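Five-membered-cyclitol-phosphate synthase (Streptomyces citricolor, PDB 6K96) binds nicotinamide-adenine-dinucleotide and is a cyclitol-phosphate synthase related to the myo-inositol-1-phosphate synthases, built on a parallel nucleotide-binding sheet. Local coordinates at residues K124-L129 / A310-F315; A142-A147 / V152-C157. One frame throughout, in Å; residues are numbered along the deposited sequence.

Contact 1 of 2, residues K124-L129 / A310-F315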
loop_
_atom_site.group_PDB
_atom_site.type_symbol
_atom_site.label_atom_id
_atom_site.label_comp_id
_atom_site.label_asym_id
_atom_site.label_seq_id
_atom_site.Cartn_x
_atom_site.Cartn_y
_atom_site.Cartn_z
ATOM N N LYS B 124 27.191 33.259 -26.489
ATOM C CA LYS B 124 27.009 34.249 -25.400
ATOM C C LYS B 124 26.269 33.571 -24.241
ATOM O O LYS B 124 25.481 34.246 -23.562
ATOM C CB LYS B 124 26.259 35.497 -25.890
ATOM C CG LYS B 124 26.116 36.592 -24.828
ATOM C CD LYS B 124 26.374 38.041 -25.280
ATOM C CE LYS B 124 26.223 39.053 -24.156
ATOM N NZ LYS B 124 24.812 39.468 -23.981
ATOM N N ALA B 125 26.532 32.286 -24.012
ATOM C CA ALA B 125 25.953 31.534 -22.882
ATOM C C ALA B 125 26.352 32.217 -21.567
ATOM O O ALA B 125 27.392 32.911 -21.515
ATOM C CB ALA B 125 26.410 30.096 -22.953
ATOM N N GLU B 126 25.499 32.091 -20.564
ATOM C CA GLU B 126 25.726 32.681 -19.228
ATOM C C GLU B 126 25.996 31.548 -18.256
ATOM O O GLU B 126 26.807 31.741 -17.317
ATOM C CB GLU B 126 24.508 33.452 -18.744
ATOM C CG GLU B 126 24.285 34.782 -19.428
ATOM C CD GLU B 126 23.206 35.612 -18.734
ATOM O OE1 GLU B 126 21.995 35.415 -19.051
ATOM O OE2 GLU B 126 23.559 36.438 -17.870
ATOM N N VAL B 127 25.348 30.413 -18.501
ATOM C CA VAL B 127 25.359 29.231 -17.603
ATOM C C VAL B 127 25.604 28.020 -18.487
ATOM O O VAL B 127 24.906 27.869 -19.510
ATOM C CB VAL B 127 24.026 29.099 -16.841
ATOM C CG1 VAL B 127 24.026 27.877 -15.941
ATOM C CG2 VAL B 127 23.671 30.343 -16.040
ATOM N N LEU B 128 26.530 27.165 -18.088
ATOM C CA LEU B 128 26.642 25.811 -18.662
ATOM C C LEU B 128 26.109 24.837 -17.617
ATOM O O LEU B 128 26.626 24.849 -16.502
ATOM C CB LEU B 128 28.087 25.497 -19.027
ATOM C CG LEU B 128 28.254 24.062 -19.517
ATOM C CD1 LEU B 128 27.598 23.874 -20.850
ATOM C CD2 LEU B 128 29.687 23.660 -19.593
ATOM N N LEU B 129 25.047 24.109 -17.953
ATOM C CA LEU B 129 24.445 23.029 -17.128
ATOM C C LEU B 129 25.097 21.688 -17.498
ATOM O O LEU B 129 24.885 21.157 -18.633
ATOM C CB LEU B 129 22.931 22.989 -17.375
ATOM C CG LEU B 129 22.164 21.930 -16.582
ATOM C CD1 LEU B 129 22.266 22.191 -15.086
ATOM C CD2 LEU B 129 20.720 21.877 -17.038
ATOM N N ALA B 310 23.715 35.728 -10.322
ATOM C CA ALA B 310 25.003 35.914 -9.611
ATOM C C ALA B 310 26.073 36.398 -10.591
ATOM O O ALA B 310 26.769 37.363 -10.273
ATOM C CB ALA B 310 25.409 34.630 -8.937
ATOM N N ARG B 311 26.154 35.806 -11.773
ATOM C CA ARG B 311 27.083 36.277 -12.834
ATOM C C ARG B 311 26.727 37.714 -13.281
ATOM O O ARG B 311 27.658 38.507 -13.532
ATOM C CB ARG B 311 27.106 35.276 -13.993
ATOM C CG ARG B 311 28.114 35.629 -15.069
ATOM C CD ARG B 311 28.117 34.566 -16.145
ATOM N NE ARG B 311 28.975 34.938 -17.261
ATOM C CZ ARG B 311 28.577 35.617 -18.328
ATOM N NH1 ARG B 311 27.328 36.022 -18.475
ATOM N NH2 ARG B 311 29.449 35.906 -19.258
ATOM N N ARG B 312 25.438 38.036 -13.418
ATOM C CA ARG B 312 24.939 39.407 -13.780
ATOM C C ARG B 312 25.389 40.404 -12.704
ATOM O O ARG B 312 25.787 41.503 -13.069
ATOM C CB ARG B 312 23.409 39.518 -13.911
ATOM C CG ARG B 312 22.718 38.517 -14.826
ATOM C CD ARG B 312 21.881 39.169 -15.909
ATOM N NE ARG B 312 21.376 38.139 -16.794
ATOM C CZ ARG B 312 20.209 37.503 -16.658
ATOM N NH1 ARG B 312 19.880 36.558 -17.534
ATOM N NH2 ARG B 312 19.390 37.800 -15.653
ATOM N N VAL B 313 25.423 39.985 -11.442
ATOM C CA VAL B 313 25.779 40.842 -10.275
ATOM C C VAL B 313 27.249 40.617 -9.843
ATOM O O VAL B 313 27.694 41.292 -8.883
ATOM C CB VAL B 313 24.717 40.586 -9.188
ATOM C CG1 VAL B 313 25.270 40.354 -7.788
ATOM C CG2 VAL B 313 23.715 41.716 -9.193
ATOM N N GLY B 314 27.988 39.731 -10.537
ATOM C CA GLY B 314 29.431 39.484 -10.319
ATOM C C GLY B 314 29.759 38.781 -9.001
ATOM O O GLY B 314 30.890 38.931 -8.510
ATOM N N PHE B 315 28.816 38.032 -8.432
ATOM C CA PHE B 315 29.032 37.141 -7.261
ATOM C C PHE B 315 29.556 35.779 -7.748
ATOM O O PHE B 315 28.779 34.825 -7.991
ATOM C CB PHE B 315 27.714 36.999 -6.500
ATOM C CG PHE B 315 27.319 38.194 -5.671
ATOM C CD1 PHE B 315 27.801 39.464 -5.967
ATOM C CD2 PHE B 315 26.469 38.039 -4.579
ATOM C CE1 PHE B 315 27.457 40.546 -5.175
ATOM C CE2 PHE B 315 26.131 39.127 -3.785
ATOM C CZ PHE B 315 26.636 40.373 -4.082
#

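Contact 2 of 2, residues A142-A147 / V152-C157. With NAD (nicotinamide-adenine-dinucleotide), chain G.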
loop_
_atom_site.group_PDB
_atom_site.type_symbol
_atom_site.label_atom_id
_atom_site.label_comp_id
_atom_site.label_asym_id
_atom_site.label_seq_id
_atom_site.Cartn_x
_atom_site.Cartn_y
_atom_site.Cartn_z
ATOM N N ALA B 142 36.411 18.719 -17.007
ATOM C CA ALA B 142 36.697 19.220 -18.372
ATOM C C ALA B 142 35.676 20.285 -18.738
ATOM O O ALA B 142 36.108 21.411 -18.993
ATOM C CB ALA B 142 36.746 18.095 -19.377
ATOM N N TYR B 143 34.381 19.960 -18.760
ATOM C CA TYR B 143 33.325 20.959 -19.036
ATOM C C TYR B 143 33.456 22.141 -18.077
ATOM O O TYR B 143 33.113 23.274 -18.459
ATOM C CB TYR B 143 31.915 20.347 -18.960
ATOM C CG TYR B 143 31.594 19.528 -20.176
ATOM C CD1 TYR B 143 31.219 20.143 -21.357
ATOM C CD2 TYR B 143 31.762 18.166 -20.170
ATOM C CE1 TYR B 143 30.986 19.409 -22.511
ATOM C CE2 TYR B 143 31.560 17.424 -21.318
ATOM C CZ TYR B 143 31.178 18.042 -22.489
ATOM O OH TYR B 143 30.924 17.275 -23.584
ATOM N N ALA B 144 33.952 21.908 -16.869
ATOM C CA ALA B 144 34.082 22.982 -15.860
ATOM C C ALA B 144 35.234 23.941 -16.254
ATOM O O ALA B 144 35.094 25.170 -16.139
ATOM C CB ALA B 144 34.212 22.363 -14.480
ATOM N N ARG B 145 36.345 23.429 -16.748
ATOM C CA ARG B 145 37.494 24.306 -17.122
ATOM C C ARG B 145 37.135 25.003 -18.437
ATOM O O ARG B 145 37.469 26.187 -18.586
ATOM C CB ARG B 145 38.779 23.488 -17.127
ATOM C CG ARG B 145 39.034 22.868 -15.759
ATOM C CD ARG B 145 40.496 22.672 -15.438
ATOM N NE ARG B 145 41.028 21.420 -15.968
ATOM C CZ ARG B 145 42.316 21.118 -16.010
ATOM N NH1 ARG B 145 43.218 21.985 -15.569
ATOM N NH2 ARG B 145 42.706 19.952 -16.499
ATOM N N ALA B 146 36.367 24.310 -19.292
ATOM C CA ALA B 146 35.835 24.847 -20.567
ATOM C C ALA B 146 35.019 26.085 -20.242
ATOM O O ALA B 146 35.253 27.107 -20.856
ATOM C CB ALA B 146 35.025 23.809 -21.277
ATOM N N ALA B 147 34.138 25.978 -19.247
ATOM C CA ALA B 147 33.216 27.051 -18.812
ATOM C C ALA B 147 34.024 28.180 -18.215
ATOM O O ALA B 147 33.716 29.349 -18.511
ATOM C CB ALA B 147 32.242 26.538 -17.799
ATOM N N VAL B 152 31.967 31.492 -18.289
ATOM C CA VAL B 152 30.540 31.074 -18.197
ATOM C C VAL B 152 30.302 30.317 -16.864
ATOM O O VAL B 152 31.093 29.407 -16.507
ATOM C CB VAL B 152 30.185 30.266 -19.456
ATOM C CG1 VAL B 152 28.882 29.491 -19.276
ATOM C CG2 VAL B 152 30.123 31.148 -20.697
ATOM N N ALA B 153 29.266 30.696 -16.113
ATOM C CA ALA B 153 28.862 30.041 -14.837
ATOM C C ALA B 153 28.677 28.522 -15.065
ATOM O O ALA B 153 28.173 28.128 -16.140
ATOM C CB ALA B 153 27.594 30.682 -14.276
ATOM N N PHE B 154 29.049 27.699 -14.085
ATOM C CA PHE B 154 28.944 26.220 -14.166
ATOM C C PHE B 154 28.006 25.660 -13.089
ATOM O O PHE B 154 28.195 25.974 -11.890
ATOM C CB PHE B 154 30.304 25.580 -13.927
ATOM C CG PHE B 154 30.383 24.146 -14.365
ATOM C CD1 PHE B 154 30.420 23.827 -15.712
ATOM C CD2 PHE B 154 30.476 23.126 -13.435
ATOM C CE1 PHE B 154 30.563 22.506 -16.119
ATOM C CE2 PHE B 154 30.568 21.803 -13.849
ATOM C CZ PHE B 154 30.620 21.494 -15.186
ATOM N N VAL B 155 27.111 24.741 -13.476
ATOM C CA VAL B 155 26.191 24.028 -12.537
ATOM C C VAL B 155 26.435 22.524 -12.620
ATOM O O VAL B 155 26.129 21.945 -13.657
ATOM C CB VAL B 155 24.709 24.347 -12.837
ATOM C CG1 VAL B 155 23.769 23.471 -12.013
ATOM C CG2 VAL B 155 24.371 25.815 -12.622
ATOM N N ASN B 156 26.838 21.904 -11.515
ATOM C CA ASN B 156 27.060 20.436 -11.431
ATOM C C ASN B 156 25.831 19.699 -10.845
ATOM O O ASN B 156 25.700 19.642 -9.582
ATOM C CB ASN B 156 28.314 20.143 -10.612
ATOM C CG ASN B 156 28.605 18.672 -10.601
ATOM O OD1 ASN B 156 28.074 17.941 -11.410
ATOM N ND2 ASN B 156 29.479 18.237 -9.725
ATOM N N CYS B 157 25.034 19.037 -11.697
ATOM C CA CYS B 157 23.962 18.101 -11.252
ATOM C C CYS B 157 24.480 16.827 -10.573
ATOM O O CYS B 157 23.601 16.163 -9.880
ATOM C CB CYS B 157 23.152 17.493 -12.387
ATOM S SG CYS B 157 22.273 18.737 -13.310
HETATM P PA NAD G . 20.296 11.066 -19.011
HETATM O O1A NAD G . 20.931 9.729 -19.039
HETATM O O2A NAD G . 18.863 11.114 -19.464
HETATM O O5B NAD G . 21.129 12.209 -19.708
HETATM C C5B NAD G . 22.514 11.878 -19.966
HETATM C C4B NAD G . 22.929 12.494 -21.276
HETATM O O4B NAD G . 24.378 12.701 -21.369
HETATM C C3B NAD G . 22.564 11.627 -22.485
HETATM O O3B NAD G . 22.030 12.471 -23.498
HETATM C C2B NAD G . 23.927 11.089 -22.913
HETATM O O2B NAD G . 23.734 10.639 -24.223
HETATM C C1B NAD G . 24.755 12.359 -22.695
HETATM N N9A NAD G . 26.200 12.239 -22.723
HETATM C C8A NAD G . 26.889 11.106 -22.366
HETATM N N7A NAD G . 28.192 11.270 -22.379
HETATM C C5A NAD G . 28.380 12.601 -22.736
HETATM C C6A NAD G . 29.551 13.366 -22.910
HETATM N N6A NAD G . 30.768 12.874 -22.708
HETATM N N1A NAD G . 29.407 14.681 -23.228
HETATM C C2A NAD G . 28.157 15.144 -23.420
HETATM N N3A NAD G . 26.994 14.508 -23.300
HETATM C C4A NAD G . 27.160 13.220 -22.942
HETATM O O3 NAD G . 20.356 11.579 -17.510
HETATM P PN NAD G . 19.324 12.515 -16.707
HETATM O O1N NAD G . 19.123 13.747 -17.502
HETATM O O2N NAD G . 18.223 11.575 -16.322
HETATM O O5D NAD G . 20.216 12.882 -15.414
HETATM C C5D NAD G . 21.489 13.615 -15.646
HETATM C C4D NAD G . 22.332 13.553 -14.406
HETATM O O4D NAD G . 21.698 14.230 -13.296
HETATM C C3D NAD G . 22.607 12.116 -13.941
HETATM O O3D NAD G . 23.930 12.078 -13.452
HETATM C C2D NAD G . 21.696 11.974 -12.725
HETATM O O2D NAD G . 22.129 11.091 -11.707
HETATM C C1D NAD G . 21.768 13.383 -12.140
HETATM N N1N NAD G . 20.648 13.584 -11.171
HETATM C C2N NAD G . 19.309 13.257 -11.573
HETATM C C3N NAD G . 18.264 13.242 -10.664
HETATM C C7N NAD G . 16.871 12.926 -11.178
HETATM O O7N NAD G . 16.677 12.818 -12.382
HETATM N N7N NAD G . 15.896 12.764 -10.287
HETATM C C4N NAD G . 18.569 13.518 -9.332
HETATM C C5N NAD G . 19.826 14.002 -8.989
HETATM C C6N NAD G . 20.868 13.946 -9.896
#

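Contact 1 of 2, residues K124-L129 / A310-F315
A salt-bridge network of Glu126, Arg311 and Arg312 ties the lead-in to strand 127-130 of the parallel, nucleotide-binding sheet to the last turn of helix 292-313. Arg312 grips the carboxylate side-on: NH1 donates to Glu126 OE1 at 2.8 Å (N-H...O 153°), and NE reaches Glu126 OE2 at 3.0 Å along a more bent path. Both oxygens use their syn lone pairs, but each lies somewhat out of the guanidinium plane, in keeping with the 31° between the carboxylate and guanidinium planes. A bend at chi2 (-124°) folds the Arg312 chain so that it meets the glutamate side chain at about a right angle.

Arg311 behaves differently. Its chain runs out extended from CG to NE and lays its methylene carbon CD 3.3 Å from the backbone O of Glu126, while NH1 sits 3.4 Å from Glu126 CG; the ion pair from NH1 to Glu126 OE2 is long, at 3.8 Å. Its firmer polar partner is the backbone O of Lys151, bonded through NE. The long arginines suit a helix end that stands off from the strand, with 7.5 Å between the CA atoms of Glu126 and Arg311. Just beyond them Gly314, with positive phi, closes the helix in a Schellman motif, Phe315 N bonding to Ala310 O at 2.8 Å.

The buried carboxylate thus has both oxygens bonded by one arginine and a second positive charge close by, surroundings that would be expected to favour its ionised form.

Contact 2 of 2, residues A142-A147 / V152-C157
The Phe154 ring, on strand 153-156, packs against helix 137-149, where Ala144 and Ala147 offer only methyl groups and Tyr143 contributes its backbone and CB. CA of Ala144 sits over one face of the ring, 3.7 Å from its centroid, a CH-pi contact. Phe154 CE1 lies 3.5 Å from Ala144 N, which sets the ring against the helix backbone itself, and Ala147 CB approaches Phe154 CD1 at 3.9 Å. With CG anti to the backbone N (chi1 -164°), the ring stands up from the sheet toward the helix, and the small alanines are consistent with the 8.2 Å approach of the two axes.

The turn end is drawn in as well, by a bond from Val152 N to Ala147 O of 2.8 Å. The outer side is looser: there the helix carries the exposed Arg145, whose side chain starts off away from the strand. Tyr143 also sends its ring off, but inward to the cofactor, its OH lying 3.0 Å from N1A of nicotinamide-adenine-dinucleotide and bonded to the backbone N of Leu101. At the other end of the strand, Cys157 O comes 3.5 Å from C6N of the nicotinamide ring.

Helix and strand run nearly antiparallel, at 162°, as expected of the second half of a right-handed beta-alpha-beta crossover in a Rossmann-type dinucleotide-binding fold.

Overall arrangement
From the N terminus, the chain reaches 124-129 at the start of strand 127-130, then passes through helix 137-149 and returns in strand 153-156. Contact 2 closes the short turn between helix 137-149 and strand 153-156, with four residues between its segments. Contact 1 closes a far longer loop: about 180 residues later helix 292-313 comes back to the residues leading into strand 127-130, so the smaller loop lies wholly within the larger and the two do not cross. Their centres are about 11 Å apart, and they join directly where the neighbouring strands pair, Leu128 N to Ala153 O. Contact 2 fixes a helix on the parallel sheet; contact 1 fastens the late helix to the loop leading into one of the sheet's inner strands.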